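Local atomic coordinates of odorant-binding protein 1F (Rattus norvegicus, PDB entry 3FIQ), a protein that belongs to the lipocalin family and probably binds a wide variety of chemical odorants in the nasal epithelium. Residues W16-I21 and V114-G119; R36-H41 and Q147-T152; E50-F55 and T67-K72; D24-V29 and N143-H148. All coordinates share one frame; numbering follows the deposited sequence.

Contact 1 (W16-I21 and V114-G119)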
loop_
_atom_site.group_PDB
_atom_site.type_symbol
_atom_site.label_atom_id
_atom_site.label_comp_id
_atom_site.label_asym_id
_atom_site.label_seq_id
_atom_site.Cartn_x
_atom_site.Cartn_y
_atom_site.Cartn_z
ATOM N N TRP A 16 4.748 -4.494 9.245
ATOM C CA TRP A 16 5.049 -3.465 8.251
ATOM C C TRP A 16 4.235 -2.271 8.627
ATOM O O TRP A 16 3.200 -2.370 9.265
ATOM C CB TRP A 16 4.630 -3.891 6.835
ATOM C CG TRP A 16 5.503 -4.959 6.236
ATOM C CD1 TRP A 16 5.352 -6.281 6.434
ATOM C CD2 TRP A 16 6.663 -4.795 5.416
ATOM N NE1 TRP A 16 6.327 -6.949 5.777
ATOM C CE2 TRP A 16 7.155 -6.050 5.152
ATOM C CE3 TRP A 16 7.294 -3.693 4.839
ATOM C CZ2 TRP A 16 8.277 -6.278 4.331
ATOM C CZ3 TRP A 16 8.374 -3.901 4.043
ATOM C CH2 TRP A 16 8.871 -5.169 3.788
ATOM N N ARG A 17 4.695 -1.114 8.199
ATOM C CA ARG A 17 3.966 0.121 8.369
ATOM C C ARG A 17 3.936 0.858 7.073
ATOM O O ARG A 17 4.693 0.588 6.147
ATOM C CB ARG A 17 4.697 1.049 9.379
ATOM C CG ARG A 17 6.086 1.538 8.927
ATOM C CD ARG A 17 6.921 2.164 10.057
ATOM N NE ARG A 17 6.284 3.327 10.595
ATOM C CZ ARG A 17 6.519 3.911 11.769
ATOM N NH1 ARG A 17 7.467 3.467 12.588
ATOM N NH2 ARG A 17 5.790 4.980 12.119
ATOM N N THR A 18 2.997 1.793 6.965
ATOM C CA THR A 18 2.909 2.631 5.775
ATOM C C THR A 18 3.658 3.901 6.009
ATOM O O THR A 18 3.347 4.674 6.942
ATOM C CB THR A 18 1.480 2.965 5.459
ATOM O OG1 THR A 18 0.722 1.775 5.267
ATOM C CG2 THR A 18 1.386 3.801 4.158
ATOM N N LEU A 19 4.586 4.191 5.094
ATOM C CA LEU A 19 5.337 5.445 5.141
ATOM C C LEU A 19 4.732 6.552 4.312
ATOM O O LEU A 19 4.555 7.668 4.810
ATOM C CB LEU A 19 6.785 5.214 4.698
ATOM C CG LEU A 19 7.598 4.188 5.494
ATOM C CD1 LEU A 19 9.068 4.220 5.080
ATOM C CD2 LEU A 19 7.503 4.474 6.949
ATOM N N TYR A 20 4.383 6.258 3.038
ATOM C CA TYR A 20 3.830 7.236 2.150
ATOM C C TYR A 20 2.770 6.575 1.306
ATOM O O TYR A 20 2.863 5.391 0.994
ATOM C CB TYR A 20 4.888 7.794 1.176
ATOM C CG TYR A 20 5.972 8.631 1.831
ATOM C CD1 TYR A 20 5.791 10.002 1.978
ATOM C CD2 TYR A 20 7.124 8.057 2.293
ATOM C CE1 TYR A 20 6.772 10.757 2.640
ATOM C CE2 TYR A 20 8.072 8.802 2.977
ATOM C CZ TYR A 20 7.929 10.136 3.079
ATOM O OH TYR A 20 8.905 10.849 3.754
ATOM N N ILE A 21 1.755 7.362 0.914
ATOM C CA ILE A 21 0.838 6.921 -0.133
ATOM C C ILE A 21 0.659 8.060 -1.103
ATOM O O ILE A 21 0.437 9.176 -0.690
ATOM C CB ILE A 21 -0.561 6.552 0.430
ATOM C CG1 ILE A 21 -0.492 5.609 1.596
ATOM C CG2 ILE A 21 -1.439 5.990 -0.639
ATOM C CD1 ILE A 21 -1.836 5.328 2.260
ATOM N N VAL A 114 -2.612 4.188 -7.324
ATOM C CA VAL A 114 -1.992 4.399 -6.025
ATOM C C VAL A 114 -0.589 3.796 -6.000
ATOM O O VAL A 114 -0.348 2.721 -6.537
ATOM C CB VAL A 114 -2.813 3.699 -4.936
ATOM C CG1 VAL A 114 -2.232 3.997 -3.535
ATOM C CG2 VAL A 114 -4.297 4.080 -4.972
ATOM N N ILE A 115 0.358 4.503 -5.406
ATOM C CA ILE A 115 1.619 3.939 -4.999
ATOM C C ILE A 115 1.647 4.040 -3.487
ATOM O O ILE A 115 1.419 5.098 -2.927
ATOM C CB ILE A 115 2.855 4.551 -5.659
ATOM C CG1 ILE A 115 2.732 4.352 -7.146
ATOM C CG2 ILE A 115 4.162 3.901 -5.047
ATOM C CD1 ILE A 115 3.863 5.183 -7.927
ATOM N N LEU A 116 1.833 2.903 -2.822
ATOM C CA LEU A 116 1.929 2.853 -1.371
ATOM C C LEU A 116 3.301 2.316 -0.976
ATOM O O LEU A 116 3.769 1.304 -1.508
ATOM C CB LEU A 116 0.813 1.905 -0.807
ATOM C CG LEU A 116 0.832 1.802 0.721
ATOM C CD1 LEU A 116 -0.579 1.611 1.214
ATOM C CD2 LEU A 116 1.594 0.636 1.189
ATOM N N VAL A 117 3.992 3.015 -0.079
ATOM C CA VAL A 117 5.289 2.596 0.405
ATOM C C VAL A 117 5.173 1.977 1.770
ATOM O O VAL A 117 4.759 2.652 2.743
ATOM C CB VAL A 117 6.213 3.848 0.490
ATOM C CG1 VAL A 117 7.581 3.466 1.022
ATOM C CG2 VAL A 117 6.381 4.525 -0.852
ATOM N N ALA A 118 5.481 0.684 1.851
ATOM C CA ALA A 118 5.430 -0.074 3.114
ATOM C C ALA A 118 6.865 -0.244 3.614
ATOM O O ALA A 118 7.778 -0.407 2.825
ATOM C CB ALA A 118 4.822 -1.432 2.889
ATOM N N GLY A 119 7.020 -0.183 4.908
ATOM C CA GLY A 119 8.341 -0.252 5.510
ATOM C C GLY A 119 8.468 -1.047 6.786
ATOM O O GLY A 119 7.523 -1.188 7.508
#
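Gly119 N gives its proton to Arg17 O at 2.7 Å, and Arg17 N returns a bond to Gly119 O, so the two residues form a hydrogen-bonded antiparallel pair. A glycine suits this place because a beta carbon on Gly119 would come only about 3.1 Å from Leu19 CD1. The Trp16 indole meets the backbone here with its edge, CE3 coming within 3.5 Å of Gly119 N. Leu19 N binds Val117 O, while Val117 N reaches Tyr20 O at 2.8 Å in an almost straight bond (178°), so Leu19 and Tyr20 both face Val117, as in a beta bulge. Beyond it, Ile21 and Leu116 lie side by side, pointing the same way. Ile21 CG2, anti to the backbone N, touches Val114 CG1 at 3.6 Å, while Ile21 CG1 approaches Leu116 CD1 at 4.0 Å. An alanine at Ile21 would probably leave Val114 CG1 and Leu116 CD1 without these apolar neighbours and open a gap beside Val29. Thr18, sharing their face of the sheet, ties its hydroxyl to Ala37 O and Phe39 N, while Val117 meets Leu132 of helix 126-138 on the other face. Pairing of the first strand with strand 111-119 is the seam that closes the lipocalin barrel, and Trp16, in cation-pi contact with Lys120, is the tryptophan of the family's Gly-X-Trp signature.

Contact 2 (R36-H41 and Q147-T152)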
loop_
_atom_site.group_PDB
_atom_site.type_symbol
_atom_site.label_atom_id
_atom_site.label_comp_id
_atom_site.label_asym_id
_atom_site.label_seq_id
_atom_site.Cartn_x
_atom_site.Cartn_y
_atom_site.Cartn_z
ATOM N N ARG A 36 -6.580 5.191 2.706
ATOM C CA ARG A 36 -5.486 5.666 3.590
ATOM C C ARG A 36 -5.207 4.574 4.613
ATOM O O ARG A 36 -5.620 4.654 5.772
ATOM C CB ARG A 36 -5.838 6.951 4.282
ATOM C CG ARG A 36 -4.703 7.608 5.027
ATOM C CD ARG A 36 -5.118 8.853 5.685
ATOM N NE ARG A 36 -4.005 9.512 6.422
ATOM C CZ ARG A 36 -3.176 10.434 5.900
ATOM N NH1 ARG A 36 -3.274 10.851 4.640
ATOM N NH2 ARG A 36 -2.274 11.033 6.726
ATOM N N ALA A 37 -4.444 3.584 4.158
ATOM C CA ALA A 37 -4.224 2.372 4.925
ATOM C C ALA A 37 -2.906 2.429 5.638
ATOM O O ALA A 37 -1.836 2.593 4.983
ATOM C CB ALA A 37 -4.161 1.211 3.993
ATOM N N TYR A 38 -2.988 2.294 6.958
ATOM C CA TYR A 38 -1.795 2.263 7.844
ATOM C C TYR A 38 -1.465 0.772 8.063
ATOM O O TYR A 38 -2.123 0.085 8.862
ATOM C CB TYR A 38 -2.075 2.913 9.158
ATOM C CG TYR A 38 -2.310 4.415 9.132
ATOM C CD1 TYR A 38 -3.565 4.952 8.799
ATOM C CD2 TYR A 38 -1.267 5.308 9.424
ATOM C CE1 TYR A 38 -3.742 6.371 8.773
ATOM C CE2 TYR A 38 -1.449 6.667 9.409
ATOM C CZ TYR A 38 -2.694 7.192 9.075
ATOM O OH TYR A 38 -2.910 8.557 9.077
ATOM N N PHE A 39 -0.499 0.256 7.293
ATOM C CA PHE A 39 -0.205 -1.188 7.390
ATOM C C PHE A 39 0.179 -1.523 8.802
ATOM O O PHE A 39 0.752 -0.713 9.535
ATOM C CB PHE A 39 0.955 -1.555 6.441
ATOM C CG PHE A 39 0.485 -1.900 5.006
ATOM C CD1 PHE A 39 -0.619 -1.311 4.421
ATOM C CD2 PHE A 39 1.206 -2.776 4.240
ATOM C CE1 PHE A 39 -1.035 -1.650 3.101
ATOM C CE2 PHE A 39 0.799 -3.080 2.935
ATOM C CZ PHE A 39 -0.289 -2.509 2.373
ATOM N N GLN A 40 -0.131 -2.763 9.160
ATOM C CA GLN A 40 0.353 -3.382 10.380
ATOM C C GLN A 40 1.139 -4.655 10.152
ATOM O O GLN A 40 2.144 -4.912 10.841
ATOM C CB GLN A 40 -0.852 -3.618 11.296
ATOM C CG GLN A 40 -0.456 -4.179 12.673
ATOM C CD GLN A 40 -1.650 -4.235 13.589
ATOM O OE1 GLN A 40 -2.315 -5.281 13.718
ATOM N NE2 GLN A 40 -1.931 -3.120 14.210
ATOM N N HIS A 41 0.674 -5.536 9.259
ATOM C CA HIS A 41 1.272 -6.865 9.138
ATOM C C HIS A 41 0.954 -7.466 7.814
ATOM O O HIS A 41 -0.112 -7.193 7.250
ATOM C CB HIS A 41 0.689 -7.775 10.265
ATOM C CG HIS A 41 1.428 -9.057 10.510
ATOM N ND1 HIS A 41 1.115 -10.222 9.835
ATOM C CD2 HIS A 41 2.494 -9.360 11.321
ATOM C CE1 HIS A 41 1.952 -11.183 10.230
ATOM N NE2 HIS A 41 2.758 -10.704 11.144
ATOM N N GLN A 147 1.019 11.699 0.508
ATOM C CA GLN A 147 0.700 11.718 1.940
ATOM C C GLN A 147 1.771 10.969 2.705
ATOM O O GLN A 147 2.105 9.845 2.387
ATOM C CB GLN A 147 -0.618 10.918 2.150
ATOM C CG GLN A 147 -1.757 11.364 1.306
ATOM C CD GLN A 147 -2.305 12.750 1.657
ATOM O OE1 GLN A 147 -2.607 13.017 2.805
ATOM N NE2 GLN A 147 -2.421 13.648 0.632
ATOM N N HIS A 148 2.366 11.629 3.696
ATOM C CA HIS A 148 3.290 11.047 4.632
ATOM C C HIS A 148 2.488 10.612 5.821
ATOM O O HIS A 148 1.893 11.440 6.511
ATOM C CB HIS A 148 4.261 12.118 5.041
ATOM C CG HIS A 148 5.355 11.671 5.951
ATOM N ND1 HIS A 148 5.901 12.526 6.881
ATOM C CD2 HIS A 148 6.065 10.522 6.028
ATOM C CE1 HIS A 148 6.872 11.906 7.534
ATOM N NE2 HIS A 148 7.027 10.694 7.005
ATOM N N LEU A 149 2.435 9.329 6.077
ATOM C CA LEU A 149 1.604 8.772 7.131
ATOM C C LEU A 149 2.295 8.633 8.479
ATOM O O LEU A 149 1.600 8.433 9.508
ATOM C CB LEU A 149 0.979 7.419 6.725
ATOM C CG LEU A 149 -0.398 7.523 6.038
ATOM C CD1 LEU A 149 -0.325 8.358 4.761
ATOM C CD2 LEU A 149 -0.960 6.191 5.740
ATOM N N VAL A 150 3.612 8.692 8.540
ATOM C CA VAL A 150 4.304 8.414 9.789
ATOM C C VAL A 150 3.829 9.241 10.973
ATOM O O VAL A 150 3.583 8.681 12.071
ATOM C CB VAL A 150 5.812 8.509 9.594
ATOM C CG1 VAL A 150 6.536 8.423 10.935
ATOM C CG2 VAL A 150 6.265 7.424 8.630
ATOM N N PRO A 151 3.634 10.554 10.781
ATOM C CA PRO A 151 3.275 11.354 11.965
ATOM C C PRO A 151 1.927 11.105 12.579
ATOM O O PRO A 151 1.701 11.403 13.742
ATOM C CB PRO A 151 3.287 12.784 11.426
ATOM C CG PRO A 151 4.163 12.719 10.221
ATOM C CD PRO A 151 3.860 11.419 9.605
ATOM N N THR A 152 1.042 10.485 11.834
ATOM C CA THR A 152 -0.288 10.098 12.335
ATOM C C THR A 152 -0.471 8.593 12.528
ATOM O O THR A 152 -1.581 8.115 12.742
ATOM C CB THR A 152 -1.402 10.608 11.417
ATOM O OG1 THR A 152 -1.249 10.171 10.081
ATOM C CG2 THR A 152 -1.397 12.124 11.366
HETATM O O HOH W 1 -0.513 12.790 5.328
#
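The backbones of 36-41 and 147-152 keep apart, the nearest CA atoms, those of Tyr38 and Leu149, being 7.4 Å from each other, so side chains carry the contact. Leu149 serves two flat groups with its two methyls. CD2 sits over the centre of the Tyr38 ring, 3.7 Å from its centroid, a CH-pi contact, while CD1 lies over the centre of the Arg36 guanidinium, 3.7 Å from CZ. A branched, apolar leucine suits this double role. Extension of Arg36 (CG anti to the backbone N, chi1 -171°) carries NE out alongside Leu149. NH1 donates to Gln147 OE1 at 2.9 Å, a bent bond (138°) in the guanidinium plane, with the two planar groups turned 70° apart; Val29 O also takes a bond from NH1. NH2 gives a proton to a water 2.9 Å away, which in turn donates to His148 O and Gln147 OE1. The long tyrosine side chain carries its OH to Thr152, whose OG1 lies in the ring plane and forms a short hydrogen bond of 2.5 Å with it. Polar bonds to Gln147, Thr152 and the water thus flank the leucine. Strand 14-23 lies next to both segments: Leu149 rests on its Thr18 and Ile21, and Gln147 bonds its Ile21 through the backbone, while Tyr38 is hydrogen-bonded through the backbone to Asn56 of strand 50-59.

Contact 3 (E50-F55 and T67-K72). With EDO (1,2-ethanediol), chain E.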
loop_
_atom_site.group_PDB
_atom_site.type_symbol
_atom_site.label_atom_id
_atom_site.label_comp_id
_atom_site.label_asym_id
_atom_site.label_seq_id
_atom_site.Cartn_x
_atom_site.Cartn_y
_atom_site.Cartn_z
ATOM N N GLU A 50 -1.490 -16.486 -1.360
ATOM C CA GLU A 50 -2.546 -15.924 -0.550
ATOM C C GLU A 50 -1.899 -14.962 0.411
ATOM O O GLU A 50 -1.275 -15.410 1.375
ATOM C CB GLU A 50 -3.339 -17.057 0.149
ATOM C CG GLU A 50 -4.669 -16.697 0.690
ATOM C CD GLU A 50 -5.603 -17.941 0.961
ATOM O OE1 GLU A 50 -6.230 -18.599 0.039
ATOM O OE2 GLU A 50 -5.674 -18.243 2.126
ATOM N N LEU A 51 -2.051 -13.662 0.187
ATOM C CA LEU A 51 -1.347 -12.623 0.976
ATOM C C LEU A 51 -2.319 -11.900 1.852
ATOM O O LEU A 51 -3.140 -11.088 1.394
ATOM C CB LEU A 51 -0.659 -11.626 0.007
ATOM C CG LEU A 51 0.024 -10.400 0.613
ATOM C CD1 LEU A 51 1.094 -10.754 1.589
ATOM C CD2 LEU A 51 0.676 -9.613 -0.527
ATOM N N LYS A 52 -2.187 -12.136 3.164
ATOM C CA LYS A 52 -3.036 -11.468 4.132
ATOM C C LYS A 52 -2.394 -10.193 4.596
ATOM O O LYS A 52 -1.268 -10.221 5.122
ATOM C CB LYS A 52 -3.216 -12.393 5.334
ATOM C CG LYS A 52 -4.261 -13.504 5.169
ATOM C CD LYS A 52 -3.774 -14.673 4.440
ATOM C CE LYS A 52 -2.604 -15.410 5.146
ATOM N NZ LYS A 52 -2.145 -16.421 4.155
ATOM N N ILE A 53 -3.081 -9.071 4.434
ATOM C CA ILE A 53 -2.562 -7.796 4.887
ATOM C C ILE A 53 -3.507 -7.257 5.944
ATOM O O ILE A 53 -4.673 -7.098 5.702
ATOM C CB ILE A 53 -2.439 -6.822 3.709
ATOM C CG1 ILE A 53 -1.506 -7.376 2.619
ATOM C CG2 ILE A 53 -1.966 -5.474 4.235
ATOM C CD1 ILE A 53 -1.455 -6.461 1.391
ATOM N N ILE A 54 -2.965 -6.943 7.124
ATOM C CA ILE A 54 -3.746 -6.321 8.203
ATOM C C ILE A 54 -3.316 -4.858 8.204
ATOM O O ILE A 54 -2.102 -4.538 8.155
ATOM C CB ILE A 54 -3.451 -6.959 9.560
ATOM C CG1 ILE A 54 -3.936 -8.409 9.527
ATOM C CG2 ILE A 54 -4.146 -6.170 10.686
ATOM C CD1 ILE A 54 -3.495 -9.241 10.749
ATOM N N PHE A 55 -4.291 -3.959 8.232
ATOM C CA PHE A 55 -4.035 -2.521 8.248
ATOM C C PHE A 55 -5.110 -1.808 9.033
ATOM O O PHE A 55 -6.160 -2.376 9.307
ATOM C CB PHE A 55 -3.978 -1.957 6.819
ATOM C CG PHE A 55 -5.226 -2.062 6.018
ATOM C CD1 PHE A 55 -5.429 -3.167 5.206
ATOM C CD2 PHE A 55 -6.157 -1.023 5.960
ATOM C CE1 PHE A 55 -6.605 -3.250 4.399
ATOM C CE2 PHE A 55 -7.247 -1.089 5.115
ATOM C CZ PHE A 55 -7.500 -2.212 4.361
ATOM N N THR A 67 -8.649 -6.469 7.456
ATOM C CA THR A 67 -7.798 -7.465 6.854
ATOM C C THR A 67 -8.295 -7.648 5.443
ATOM O O THR A 67 -9.486 -7.735 5.203
ATOM C CB THR A 67 -7.883 -8.849 7.536
ATOM O OG1 THR A 67 -7.631 -8.707 8.914
ATOM C CG2 THR A 67 -6.893 -9.774 6.916
ATOM N N VAL A 68 -7.366 -7.725 4.488
ATOM C CA VAL A 68 -7.686 -8.119 3.101
ATOM C C VAL A 68 -6.839 -9.326 2.797
ATOM O O VAL A 68 -5.741 -9.493 3.331
ATOM C CB VAL A 68 -7.469 -7.053 2.028
ATOM C CG1 VAL A 68 -8.419 -5.963 2.201
ATOM C CG2 VAL A 68 -6.055 -6.496 2.050
ATOM N N VAL A 69 -7.344 -10.208 1.943
ATOM C CA VAL A 69 -6.578 -11.315 1.413
ATOM C C VAL A 69 -6.416 -11.109 -0.063
ATOM O O VAL A 69 -7.355 -11.162 -0.808
ATOM C CB VAL A 69 -7.253 -12.663 1.685
ATOM C CG1 VAL A 69 -6.401 -13.841 1.228
ATOM C CG2 VAL A 69 -7.561 -12.825 3.169
ATOM N N GLY A 70 -5.174 -10.858 -0.499
ATOM C CA GLY A 70 -4.879 -10.816 -1.926
ATOM C C GLY A 70 -4.610 -12.201 -2.458
ATOM O O GLY A 70 -3.943 -13.021 -1.878
ATOM N N GLN A 71 -5.206 -12.469 -3.607
ATOM C CA GLN A 71 -4.949 -13.696 -4.409
ATOM C C GLN A 71 -4.064 -13.393 -5.551
ATOM O O GLN A 71 -4.377 -12.565 -6.381
ATOM C CB GLN A 71 -6.236 -14.285 -4.864
ATOM C CG GLN A 71 -7.036 -14.873 -3.672
ATOM C CD GLN A 71 -6.385 -16.117 -3.062
ATOM O OE1 GLN A 71 -5.581 -16.850 -3.696
ATOM N NE2 GLN A 71 -6.749 -16.397 -1.821
ATOM N N LYS A 72 -2.918 -14.089 -5.581
ATOM C CA LYS A 72 -1.943 -13.920 -6.662
ATOM C C LYS A 72 -2.435 -14.561 -7.976
ATOM O O LYS A 72 -3.035 -15.609 -7.963
ATOM C CB LYS A 72 -0.583 -14.549 -6.276
ATOM C CG LYS A 72 0.510 -14.077 -7.220
ATOM C CD LYS A 72 1.893 -14.436 -6.738
ATOM C CE LYS A 72 2.958 -13.778 -7.668
ATOM N NZ LYS A 72 4.352 -14.307 -7.374
HETATM C C1 EDO E . -11.330 -8.565 10.250
HETATM O O1 EDO E . -10.970 -8.825 8.909
HETATM C C2 EDO E . -10.646 -7.225 10.549
HETATM O O2 EDO E . -9.176 -7.308 10.731
HETATM O O HOH W 2 -6.046 -19.480 -3.338
#
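Gln71 NE2 donates to Glu50 OE1 at 2.9 Å, meeting the anti side of the carboxylate oxygen from 32° out of its plane. The long polar chains, which suit this outward face, lie side by side, Glu50 CG pressing on Val69 CG1 at 3.4 Å. On the opposite, buried face, suited to beta-branched residues, Val68 packs CG2 against Ile53 CB, and its CG1 meets the edge of the Phe55 ring at 3.9 Å. Regular antiparallel bonds set this register: Leu51 with Gly70 and Ile53 with Val68 bond both ways, as in Ile53 N to Val68 O at 2.9 Å. At one end Thr67 OG1 hydrogen-bonds O2 of a 1,2-ethanediol, probably from the crystallisation liquor, at 2.8 Å. Gln71 OE1 in turn accepts from Gln49 NE2 and a water. An alanine at Gln71 would probably leave Glu50 OE1 without its amide partner and its carboxylate freer to turn. The hairpin 50-59/62-72 lies between strands 38-44 and 78-81, with Ile53 touching Phe39 and Val68 touching Thr80.

Contact 4 (D24-V29 and N143-H148)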
loop_
_atom_site.group_PDB
_atom_site.type_symbol
_atom_site.label_atom_id
_atom_site.label_comp_id
_atom_site.label_asym_id
_atom_site.label_seq_id
_atom_site.Cartn_x
_atom_site.Cartn_y
_atom_site.Cartn_z
ATOM N N ASP A 24 -3.841 9.380 -7.640
ATOM C CA ASP A 24 -4.348 10.422 -8.513
ATOM C C ASP A 24 -5.685 10.992 -8.138
ATOM O O ASP A 24 -6.045 12.033 -8.684
ATOM C CB ASP A 24 -4.388 9.942 -9.985
ATOM C CG ASP A 24 -5.170 8.733 -10.197
ATOM O OD1 ASP A 24 -5.631 8.096 -9.247
ATOM O OD2 ASP A 24 -5.253 8.312 -11.391
ATOM N N ASN A 25 -6.401 10.389 -7.200
ATOM C CA ASN A 25 -7.632 10.916 -6.595
ATOM C C ASN A 25 -7.294 11.163 -5.115
ATOM O O ASN A 25 -7.270 10.239 -4.292
ATOM C CB ASN A 25 -8.810 9.958 -6.753
ATOM C CG ASN A 25 -9.320 9.858 -8.170
ATOM O OD1 ASN A 25 -9.524 8.742 -8.718
ATOM N ND2 ASN A 25 -9.464 11.014 -8.827
ATOM N N VAL A 26 -6.976 12.393 -4.733
ATOM C CA VAL A 26 -6.373 12.614 -3.422
ATOM C C VAL A 26 -7.314 12.302 -2.276
ATOM O O VAL A 26 -6.857 11.923 -1.193
ATOM C CB VAL A 26 -5.802 14.074 -3.264
ATOM C CG1 VAL A 26 -6.847 15.053 -3.234
ATOM C CG2 VAL A 26 -4.901 14.163 -2.066
ATOM N N GLU A 27 -8.618 12.500 -2.477
ATOM C CA GLU A 27 -9.567 12.233 -1.433
ATOM C C GLU A 27 -9.486 10.788 -0.983
ATOM O O GLU A 27 -9.855 10.467 0.150
ATOM C CB GLU A 27 -10.975 12.585 -1.865
ATOM C CG GLU A 27 -11.580 11.710 -2.850
ATOM C CD GLU A 27 -11.186 11.994 -4.303
ATOM O OE1 GLU A 27 -10.382 12.944 -4.650
ATOM O OE2 GLU A 27 -11.820 11.235 -5.075
ATOM N N LYS A 28 -8.995 9.884 -1.845
ATOM C CA LYS A 28 -8.962 8.488 -1.474
ATOM C C LYS A 28 -7.867 8.225 -0.475
ATOM O O LYS A 28 -7.968 7.216 0.240
ATOM C CB LYS A 28 -8.683 7.636 -2.709
ATOM C CG LYS A 28 -9.836 7.605 -3.697
ATOM C CD LYS A 28 -10.964 6.804 -3.259
ATOM C CE LYS A 28 -12.045 6.701 -4.326
ATOM N NZ LYS A 28 -13.162 5.901 -3.778
ATOM N N VAL A 29 -6.823 9.064 -0.405
ATOM C CA VAL A 29 -5.682 8.796 0.454
ATOM C C VAL A 29 -5.385 9.816 1.510
ATOM O O VAL A 29 -4.547 9.590 2.381
ATOM C CB VAL A 29 -4.402 8.486 -0.388
ATOM C CG1 VAL A 29 -4.597 7.247 -1.186
ATOM C CG2 VAL A 29 -4.021 9.681 -1.261
ATOM N N ASN A 143 2.588 14.088 -7.880
ATOM C CA ASN A 143 3.361 14.051 -6.628
ATOM C C ASN A 143 2.861 14.986 -5.568
ATOM O O ASN A 143 3.150 14.787 -4.366
ATOM C CB ASN A 143 4.843 14.341 -6.918
ATOM C CG ASN A 143 5.573 13.127 -7.354
ATOM O OD1 ASN A 143 5.549 12.095 -6.658
ATOM N ND2 ASN A 143 6.205 13.204 -8.510
ATOM N N GLU A 144 2.078 16.003 -5.964
ATOM C CA GLU A 144 1.608 16.935 -4.953
ATOM C C GLU A 144 0.503 16.303 -4.134
ATOM O O GLU A 144 0.098 16.873 -3.142
ATOM C CB GLU A 144 1.109 18.229 -5.556
ATOM C CG GLU A 144 -0.036 18.046 -6.438
ATOM C CD GLU A 144 0.315 17.916 -7.913
ATOM O OE1 GLU A 144 1.472 17.439 -8.303
ATOM O OE2 GLU A 144 -0.639 18.297 -8.696
ATOM N N ASN A 145 0.025 15.110 -4.542
ATOM C CA ASN A 145 -0.926 14.387 -3.702
ATOM C C ASN A 145 -0.332 13.484 -2.661
ATOM O O ASN A 145 -1.045 12.758 -1.982
ATOM C CB ASN A 145 -1.901 13.596 -4.553
ATOM C CG ASN A 145 -2.731 14.462 -5.471
ATOM O OD1 ASN A 145 -2.775 15.658 -5.335
ATOM N ND2 ASN A 145 -3.397 13.825 -6.402
ATOM N N THR A 146 0.983 13.523 -2.529
ATOM C CA THR A 146 1.669 12.604 -1.642
ATOM C C THR A 146 1.334 12.808 -0.182
ATOM O O THR A 146 1.313 13.937 0.292
ATOM C CB THR A 146 3.163 12.798 -1.753
ATOM O OG1 THR A 146 3.576 12.472 -3.093
ATOM C CG2 THR A 146 3.956 11.882 -0.830
ATOM N N GLN A 147 1.019 11.699 0.508
ATOM C CA GLN A 147 0.700 11.718 1.940
ATOM C C GLN A 147 1.771 10.969 2.705
ATOM O O GLN A 147 2.105 9.845 2.387
ATOM C CB GLN A 147 -0.618 10.918 2.150
ATOM C CG GLN A 147 -1.757 11.364 1.306
ATOM C CD GLN A 147 -2.305 12.750 1.657
ATOM O OE1 GLN A 147 -2.607 13.017 2.805
ATOM N NE2 GLN A 147 -2.421 13.648 0.632
ATOM N N HIS A 148 2.366 11.629 3.696
ATOM C CA HIS A 148 3.290 11.047 4.632
ATOM C C HIS A 148 2.488 10.612 5.821
ATOM O O HIS A 148 1.893 11.440 6.511
ATOM C CB HIS A 148 4.261 12.118 5.041
ATOM C CG HIS A 148 5.355 11.671 5.951
ATOM N ND1 HIS A 148 5.901 12.526 6.881
ATOM C CD2 HIS A 148 6.065 10.522 6.028
ATOM C CE1 HIS A 148 6.872 11.906 7.534
ATOM N NE2 HIS A 148 7.027 10.694 7.005
HETATM O O HOH W 3 -5.096 15.100 -8.464
#
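Val26 and Asn145 meet where the long loop after the first strand of the lipocalin barrel comes against the segment that follows helix 126-138. Val26 CB lies 3.8 Å from Asn145 CG, the two side chains crossing at about a right angle. Val26 turns CG2 anti to its backbone N, and this methyl reaches Gln147 NE2 at 3.7 Å; a short branched residue can lay CB and CG2 against the carbons of Asn145 while CG2 also reaches the glutamine amide. In a turn, Val26 O accepts from Val29 N. Val29 then brings CG2 to within 3.8 Å of Gln147 CG. The bend at chi2 (-68°) of Gln147 brings CD back, and the amide then points NE2 at Asn145 O, 3.1 Å away, while OE1 is held by Arg36 NH1. The NE2 bond is nearly straight (163°) and lies in the glutamine's own amide plane, but the nitrogen stands above the carbonyl plane of Asn145. Asn145 holds CG anti to the carbonyl carbon (chi1 -61°), which lays it against Val26 CB; its ND2 bonds Ala23 O and a water at 3.0 Å that also donates to Asp24 O. A short, flat amide can serve both acceptors. Next, Thr146 folds back on the short 3-10 segment 143-145: its N, at 3.1 Å, and its OG1, at 2.7 Å, both grip Asn143 O from the same face of that carbonyl.

Overall arrangement
All four contacts belong to one lipocalin barrel and its edge. Contact 1 pairs strands 14-23 and 111-119; contact 3, with its centre about 15 Å away, is a hairpin nested in the chain between them. Contact 2 joins the start of strand 38-44 and the residues before it to strand 147-148 and the turn after it, its centre about 7 Å from that of contact 1. Contact 4 shares Gln147 and His148 with contact 2; its centre is about 23 Å from that of contact 3, on the other side of the chain's centre. Contacts 1, 2 and 4 thus bring early and late parts of the chain together, tying the last strand to the closed barrel.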